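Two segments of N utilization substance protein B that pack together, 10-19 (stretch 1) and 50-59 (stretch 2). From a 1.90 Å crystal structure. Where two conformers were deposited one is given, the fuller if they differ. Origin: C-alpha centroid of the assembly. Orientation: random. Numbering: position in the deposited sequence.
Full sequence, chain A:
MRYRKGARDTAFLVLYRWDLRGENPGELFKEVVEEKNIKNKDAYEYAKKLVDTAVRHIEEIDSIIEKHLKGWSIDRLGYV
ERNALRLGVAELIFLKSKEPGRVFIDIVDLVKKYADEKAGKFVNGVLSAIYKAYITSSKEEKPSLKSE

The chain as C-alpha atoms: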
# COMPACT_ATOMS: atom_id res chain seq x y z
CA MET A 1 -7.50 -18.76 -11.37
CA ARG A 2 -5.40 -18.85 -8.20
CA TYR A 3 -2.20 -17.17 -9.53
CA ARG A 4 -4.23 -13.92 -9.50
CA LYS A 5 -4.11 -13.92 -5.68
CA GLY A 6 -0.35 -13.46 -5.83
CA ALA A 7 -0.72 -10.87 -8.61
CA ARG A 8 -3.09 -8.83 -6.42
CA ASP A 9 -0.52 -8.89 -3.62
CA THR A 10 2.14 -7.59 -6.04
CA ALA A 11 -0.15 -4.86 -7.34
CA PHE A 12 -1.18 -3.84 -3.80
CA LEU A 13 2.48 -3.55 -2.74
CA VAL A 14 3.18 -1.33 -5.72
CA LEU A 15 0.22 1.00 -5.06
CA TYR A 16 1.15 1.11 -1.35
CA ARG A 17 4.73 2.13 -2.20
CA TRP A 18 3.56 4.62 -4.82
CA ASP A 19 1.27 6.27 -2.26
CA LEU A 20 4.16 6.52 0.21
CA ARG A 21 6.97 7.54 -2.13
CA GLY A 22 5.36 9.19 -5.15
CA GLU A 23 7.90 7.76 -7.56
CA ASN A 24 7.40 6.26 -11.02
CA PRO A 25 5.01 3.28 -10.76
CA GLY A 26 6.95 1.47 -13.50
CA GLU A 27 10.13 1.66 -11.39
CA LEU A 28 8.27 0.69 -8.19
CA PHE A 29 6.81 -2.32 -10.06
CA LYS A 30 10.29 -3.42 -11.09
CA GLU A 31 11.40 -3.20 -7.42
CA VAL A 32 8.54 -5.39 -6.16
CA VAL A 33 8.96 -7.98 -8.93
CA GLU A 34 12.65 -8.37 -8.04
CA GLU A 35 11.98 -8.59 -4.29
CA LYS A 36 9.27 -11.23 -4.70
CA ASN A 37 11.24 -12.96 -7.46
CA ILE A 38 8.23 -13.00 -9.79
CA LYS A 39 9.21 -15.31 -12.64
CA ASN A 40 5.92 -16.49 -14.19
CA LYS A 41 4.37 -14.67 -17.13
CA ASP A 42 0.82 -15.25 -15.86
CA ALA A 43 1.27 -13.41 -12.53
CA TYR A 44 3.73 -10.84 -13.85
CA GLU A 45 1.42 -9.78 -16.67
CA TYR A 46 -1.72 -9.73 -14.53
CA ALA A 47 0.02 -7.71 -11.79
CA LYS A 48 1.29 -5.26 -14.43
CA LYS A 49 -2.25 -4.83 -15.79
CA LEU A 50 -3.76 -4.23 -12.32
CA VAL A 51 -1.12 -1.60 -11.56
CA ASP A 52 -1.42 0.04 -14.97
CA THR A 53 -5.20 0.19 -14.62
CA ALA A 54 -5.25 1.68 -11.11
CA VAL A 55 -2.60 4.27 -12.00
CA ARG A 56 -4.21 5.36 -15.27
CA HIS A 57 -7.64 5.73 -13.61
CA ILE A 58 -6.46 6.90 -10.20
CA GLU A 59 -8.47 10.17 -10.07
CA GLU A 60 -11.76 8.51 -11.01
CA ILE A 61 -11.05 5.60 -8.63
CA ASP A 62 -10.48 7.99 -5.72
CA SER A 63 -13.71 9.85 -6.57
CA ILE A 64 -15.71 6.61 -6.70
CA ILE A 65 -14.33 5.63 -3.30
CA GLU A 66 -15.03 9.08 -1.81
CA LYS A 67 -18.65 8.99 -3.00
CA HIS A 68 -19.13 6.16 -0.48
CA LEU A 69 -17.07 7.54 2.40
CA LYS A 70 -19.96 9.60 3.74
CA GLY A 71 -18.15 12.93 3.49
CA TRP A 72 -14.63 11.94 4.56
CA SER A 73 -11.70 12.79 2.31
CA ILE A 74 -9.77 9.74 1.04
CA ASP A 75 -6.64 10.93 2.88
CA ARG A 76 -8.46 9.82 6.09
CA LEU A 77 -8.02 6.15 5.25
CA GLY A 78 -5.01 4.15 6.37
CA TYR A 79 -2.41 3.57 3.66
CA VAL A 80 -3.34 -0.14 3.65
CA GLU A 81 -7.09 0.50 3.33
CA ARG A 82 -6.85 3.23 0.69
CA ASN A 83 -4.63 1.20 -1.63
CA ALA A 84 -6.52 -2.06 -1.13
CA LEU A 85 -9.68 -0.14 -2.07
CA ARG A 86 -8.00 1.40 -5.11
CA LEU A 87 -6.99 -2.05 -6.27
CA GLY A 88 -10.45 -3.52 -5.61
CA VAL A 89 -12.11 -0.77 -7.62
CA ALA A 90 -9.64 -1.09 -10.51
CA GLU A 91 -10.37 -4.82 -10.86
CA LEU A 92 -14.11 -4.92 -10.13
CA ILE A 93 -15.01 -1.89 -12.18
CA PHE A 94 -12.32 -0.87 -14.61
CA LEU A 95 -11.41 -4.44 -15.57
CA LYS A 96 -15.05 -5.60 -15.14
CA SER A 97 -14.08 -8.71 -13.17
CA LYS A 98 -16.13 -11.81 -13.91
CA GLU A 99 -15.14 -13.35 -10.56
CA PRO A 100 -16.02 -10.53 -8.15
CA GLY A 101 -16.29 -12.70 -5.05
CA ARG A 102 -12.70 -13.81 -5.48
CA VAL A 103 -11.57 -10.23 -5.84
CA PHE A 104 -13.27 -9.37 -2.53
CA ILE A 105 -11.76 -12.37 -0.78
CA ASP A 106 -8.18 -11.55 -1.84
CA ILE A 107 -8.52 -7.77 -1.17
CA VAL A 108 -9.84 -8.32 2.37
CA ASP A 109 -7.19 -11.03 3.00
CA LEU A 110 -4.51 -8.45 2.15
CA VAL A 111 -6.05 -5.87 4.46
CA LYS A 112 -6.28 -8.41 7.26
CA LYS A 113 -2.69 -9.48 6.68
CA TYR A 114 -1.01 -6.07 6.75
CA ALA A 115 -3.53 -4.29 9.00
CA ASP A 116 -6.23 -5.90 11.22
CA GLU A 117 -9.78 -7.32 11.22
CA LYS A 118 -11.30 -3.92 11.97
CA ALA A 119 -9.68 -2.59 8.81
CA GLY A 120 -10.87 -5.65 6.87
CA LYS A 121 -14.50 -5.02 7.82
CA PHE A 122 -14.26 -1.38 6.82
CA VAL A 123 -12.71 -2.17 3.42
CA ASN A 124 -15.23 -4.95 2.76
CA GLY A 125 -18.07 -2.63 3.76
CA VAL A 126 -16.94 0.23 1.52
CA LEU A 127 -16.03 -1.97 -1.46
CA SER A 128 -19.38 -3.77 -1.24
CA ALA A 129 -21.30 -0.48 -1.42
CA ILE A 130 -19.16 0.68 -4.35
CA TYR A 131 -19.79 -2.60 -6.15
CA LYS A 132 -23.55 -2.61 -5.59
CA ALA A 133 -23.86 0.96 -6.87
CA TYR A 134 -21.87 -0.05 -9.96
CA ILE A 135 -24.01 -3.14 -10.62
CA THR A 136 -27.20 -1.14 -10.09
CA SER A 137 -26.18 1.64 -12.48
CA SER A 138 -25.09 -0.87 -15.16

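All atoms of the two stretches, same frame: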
# COMPACT_ATOMS: atom_id res chain seq x y z
N THR A 10 1.13 -8.41 -5.36
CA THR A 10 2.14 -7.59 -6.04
C THR A 10 1.62 -6.20 -6.34
O THR A 10 2.28 -5.20 -6.04
CB THR A 10 2.59 -8.26 -7.35
OG1 THR A 10 3.21 -9.52 -7.04
CG2 THR A 10 3.58 -7.38 -8.10
N ALA A 11 0.43 -6.13 -6.93
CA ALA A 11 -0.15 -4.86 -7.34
C ALA A 11 -0.43 -3.98 -6.11
O ALA A 11 -0.16 -2.78 -6.13
CB ALA A 11 -1.45 -5.10 -8.12
N PHE A 12 -0.95 -4.59 -5.04
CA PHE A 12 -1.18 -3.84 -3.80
C PHE A 12 0.13 -3.23 -3.27
O PHE A 12 0.17 -2.05 -2.88
CB PHE A 12 -1.79 -4.72 -2.71
CG PHE A 12 -1.69 -4.10 -1.35
CD1 PHE A 12 -2.62 -3.15 -0.94
CD2 PHE A 12 -0.66 -4.44 -0.48
CE1 PHE A 12 -2.52 -2.55 0.31
CE2 PHE A 12 -0.55 -3.85 0.76
CZ PHE A 12 -1.48 -2.89 1.16
N LEU A 13 1.19 -4.02 -3.25
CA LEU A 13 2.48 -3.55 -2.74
C LEU A 13 2.97 -2.37 -3.55
O LEU A 13 3.55 -1.42 -3.00
CB LEU A 13 3.53 -4.68 -2.75
CG LEU A 13 3.20 -5.83 -1.78
CD1 LEU A 13 4.27 -6.92 -1.81
CD2 LEU A 13 3.02 -5.31 -0.35
N VAL A 14 2.74 -2.42 -4.86
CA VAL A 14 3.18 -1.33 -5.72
C VAL A 14 2.38 -0.05 -5.43
O VAL A 14 2.97 1.01 -5.27
CB VAL A 14 3.18 -1.70 -7.22
CG1 VAL A 14 3.52 -0.48 -8.09
CG2 VAL A 14 4.21 -2.84 -7.48
N LEU A 15 1.06 -0.16 -5.35
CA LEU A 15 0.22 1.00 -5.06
C LEU A 15 0.55 1.57 -3.68
O LEU A 15 0.59 2.78 -3.51
CB LEU A 15 -1.27 0.61 -5.12
CG LEU A 15 -1.77 0.18 -6.51
CD1 LEU A 15 -3.26 -0.22 -6.49
CD2 LEU A 15 -1.53 1.29 -7.54
N TYR A 16 0.79 0.70 -2.71
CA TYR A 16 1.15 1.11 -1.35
C TYR A 16 2.45 1.92 -1.38
O TYR A 16 2.52 3.02 -0.84
CB TYR A 16 1.24 -0.14 -0.46
CG TYR A 16 1.84 0.04 0.93
CD1 TYR A 16 1.07 0.49 1.99
CD2 TYR A 16 3.17 -0.28 1.17
CE1 TYR A 16 1.61 0.63 3.27
CE2 TYR A 16 3.72 -0.15 2.43
CZ TYR A 16 2.94 0.31 3.48
OH TYR A 16 3.51 0.46 4.72
N ARG A 17 3.47 1.40 -2.07
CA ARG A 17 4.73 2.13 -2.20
C ARG A 17 4.60 3.44 -2.96
O ARG A 17 5.25 4.44 -2.63
CB ARG A 17 5.77 1.27 -2.91
CG ARG A 17 6.57 0.46 -1.96
CD ARG A 17 7.41 -0.57 -2.67
NE ARG A 17 7.61 -1.73 -1.82
CZ ARG A 17 8.57 -2.62 -1.98
NH1 ARG A 17 9.45 -2.48 -2.96
NH2 ARG A 17 8.66 -3.63 -1.14
N TRP A 18 3.77 3.43 -3.98
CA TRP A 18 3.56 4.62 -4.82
C TRP A 18 2.94 5.72 -3.95
O TRP A 18 3.35 6.88 -3.99
CB TRP A 18 2.62 4.24 -5.96
CG TRP A 18 2.33 5.32 -6.94
CD1 TRP A 18 3.20 6.21 -7.48
CD2 TRP A 18 1.05 5.59 -7.53
NE1 TRP A 18 2.55 7.02 -8.38
CE2 TRP A 18 1.22 6.66 -8.42
CE3 TRP A 18 -0.22 5.02 -7.40
CZ2 TRP A 18 0.18 7.19 -9.16
CZ3 TRP A 18 -1.26 5.55 -8.13
CH2 TRP A 18 -1.06 6.61 -9.01
N ASP A 19 1.98 5.32 -3.12
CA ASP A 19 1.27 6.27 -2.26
C ASP A 19 2.28 6.90 -1.29
O ASP A 19 2.25 8.10 -1.03
CB ASP A 19 0.16 5.54 -1.50
CG ASP A 19 -0.97 6.47 -1.07
OD1 ASP A 19 -0.95 7.66 -1.44
OD2 ASP A 19 -1.87 6.03 -0.35
N LEU A 50 -3.09 -4.81 -13.49
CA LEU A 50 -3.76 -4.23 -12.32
C LEU A 50 -3.14 -2.89 -11.97
O LEU A 50 -3.86 -1.91 -11.77
CB LEU A 50 -3.65 -5.14 -11.10
CG LEU A 50 -4.42 -6.45 -11.19
CD1 LEU A 50 -4.00 -7.41 -10.04
CD2 LEU A 50 -5.91 -6.18 -11.17
N VAL A 51 -1.81 -2.85 -11.90
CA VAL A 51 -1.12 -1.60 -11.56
C VAL A 51 -1.37 -0.55 -12.63
O VAL A 51 -1.70 0.60 -12.32
CB VAL A 51 0.41 -1.81 -11.36
CG1 VAL A 51 1.13 -0.46 -11.27
CG2 VAL A 51 0.67 -2.63 -10.10
N ASP A 52 -1.23 -0.94 -13.89
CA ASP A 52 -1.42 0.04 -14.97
C ASP A 52 -2.83 0.63 -14.95
O ASP A 52 -3.03 1.82 -15.23
CB ASP A 52 -1.15 -0.60 -16.34
CG ASP A 52 0.33 -0.90 -16.57
OD1 ASP A 52 1.17 -0.39 -15.80
OD2 ASP A 52 0.64 -1.63 -17.54
N THR A 53 -3.80 -0.21 -14.61
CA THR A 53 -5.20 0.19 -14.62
C THR A 53 -5.50 1.16 -13.48
O THR A 53 -6.12 2.21 -13.71
CB THR A 53 -6.14 -1.03 -14.46
OG1 THR A 53 -5.98 -1.90 -15.58
CG2 THR A 53 -7.60 -0.59 -14.38
N ALA A 54 -5.05 0.82 -12.28
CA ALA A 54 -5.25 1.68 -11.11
C ALA A 54 -4.57 3.04 -11.31
O ALA A 54 -5.13 4.08 -10.96
CB ALA A 54 -4.70 1.02 -9.84
N VAL A 55 -3.36 3.02 -11.84
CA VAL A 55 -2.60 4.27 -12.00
C VAL A 55 -3.26 5.17 -13.04
O VAL A 55 -3.45 6.38 -12.83
CB VAL A 55 -1.15 3.99 -12.43
CG1 VAL A 55 -0.50 5.28 -12.99
CG2 VAL A 55 -0.35 3.42 -11.27
N ARG A 56 -3.62 4.59 -14.18
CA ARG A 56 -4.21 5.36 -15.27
C ARG A 56 -5.61 5.91 -14.94
O ARG A 56 -6.05 6.89 -15.53
CB ARG A 56 -4.24 4.52 -16.55
CG ARG A 56 -5.21 5.03 -17.61
CD ARG A 56 -5.22 4.15 -18.85
NE ARG A 56 -6.40 3.28 -18.89
CZ ARG A 56 -6.37 1.96 -18.75
NH1 ARG A 56 -5.22 1.32 -18.58
NH2 ARG A 56 -7.51 1.28 -18.80
N HIS A 57 -6.31 5.26 -14.02
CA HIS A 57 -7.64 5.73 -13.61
C HIS A 57 -7.69 6.25 -12.17
O HIS A 57 -8.76 6.35 -11.57
CB HIS A 57 -8.63 4.59 -13.80
CG HIS A 57 -8.78 4.18 -15.23
ND1 HIS A 57 -9.40 4.98 -16.17
CD2 HIS A 57 -8.40 3.06 -15.88
CE1 HIS A 57 -9.38 4.38 -17.34
NE2 HIS A 57 -8.79 3.20 -17.19
N ILE A 58 -6.55 6.63 -11.63
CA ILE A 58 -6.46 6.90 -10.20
C ILE A 58 -7.42 8.01 -9.72
O ILE A 58 -8.00 7.89 -8.64
CB ILE A 58 -5.01 7.20 -9.77
CG1 ILE A 58 -4.87 7.17 -8.24
CG2 ILE A 58 -4.55 8.54 -10.36
CD1 ILE A 58 -5.21 5.81 -7.62
N GLU A 59 -7.59 9.08 -10.50
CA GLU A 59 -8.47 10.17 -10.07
C GLU A 59 -9.92 9.72 -10.01
O GLU A 59 -10.63 10.07 -9.07
CB GLU A 59 -8.35 11.39 -11.00
CG GLU A 59 -6.96 12.04 -10.99
CD GLU A 59 -6.86 13.16 -9.99
OE1 GLU A 59 -6.69 12.86 -8.78
OE2 GLU A 59 -6.94 14.33 -10.41

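Helix 10-19 packs against the helical segment 50-59 of N utilization substance protein B. The axes of helix 10-19 and helix 50-56 run in broadly the same direction, 37° apart (signed crossing angle -37°), and approach to 9.6 Å. The contact buries 395 Å² summed over both sides, and no hydrogen bond crosses it; what joins the two segments is apolar packing.

Among the aliphatic contacts, the backbones come nearest at Ala 11 and Val 51, whose CA atoms lie 5.4 Å apart. The small side chain of Ala 11 points toward the partner helix and leaves its own backbone within reach: Val 51 CG2 is 3.6 Å from Ala 11 CA and 3.8 Å from Ala 11 CB. Ala 11 CB also meets Leu 50 CB at 3.7 Å, so this one methyl touches two successive residues. Val 51 leaves its helix sideways, yet with chi1 in the t well its CG2 also reaches one turn further along helix 10-19, 3.9 Å from Val 14 CB. Leu 15 likewise starts out sideways, but its m,t rotamer brings the branched end nearer the partner. There both Leu 15 CD1 and Leu 15 CD2 lie 3.9 Å from Ala 54 CB, and Leu 15 CD2 also stands at a looser 4.5 Å from Val 55 CG2.

The aromatic contacts centre on Trp 18, which, with chi1 in the t well, points toward the second segment and gives up 74 Å² to it, the largest share of any residue here. Val 55 CG2 sits over one face of the indole, 4.0 Å from the centroid of the Trp 18 six-membered ring and 16° off the ring normal, a CH-pi contact; its closest ring atom is Trp 18 CZ3, at 3.9 Å. Ile 58 CG1 approaches Trp 18 CH2 to 3.9 Å, extending the contact beyond the end of helix 50-56.

Within each segment, backbone hydrogen bonds in the i to i+4 pattern hold these side chains in register. Leu 15 N donates to Ala 11 O (3.0 Å) and Trp 18 N to Val 14 O (2.9 Å), placing Ala 11, Val 14, Leu 15 and Trp 18 along one side of their helix. Opposite them, Ala 54 N donates to Leu 50 O and Val 55 N to Val 51 O, both at 3.0 Å. His 57 leaves helical phi/psi and occupies the N-cap position of the next helix; across this break Ile 58 N makes only a weak bond to Val 55 O (3.3 Å), yet the Ile 58 side chain still points toward helix 10-19.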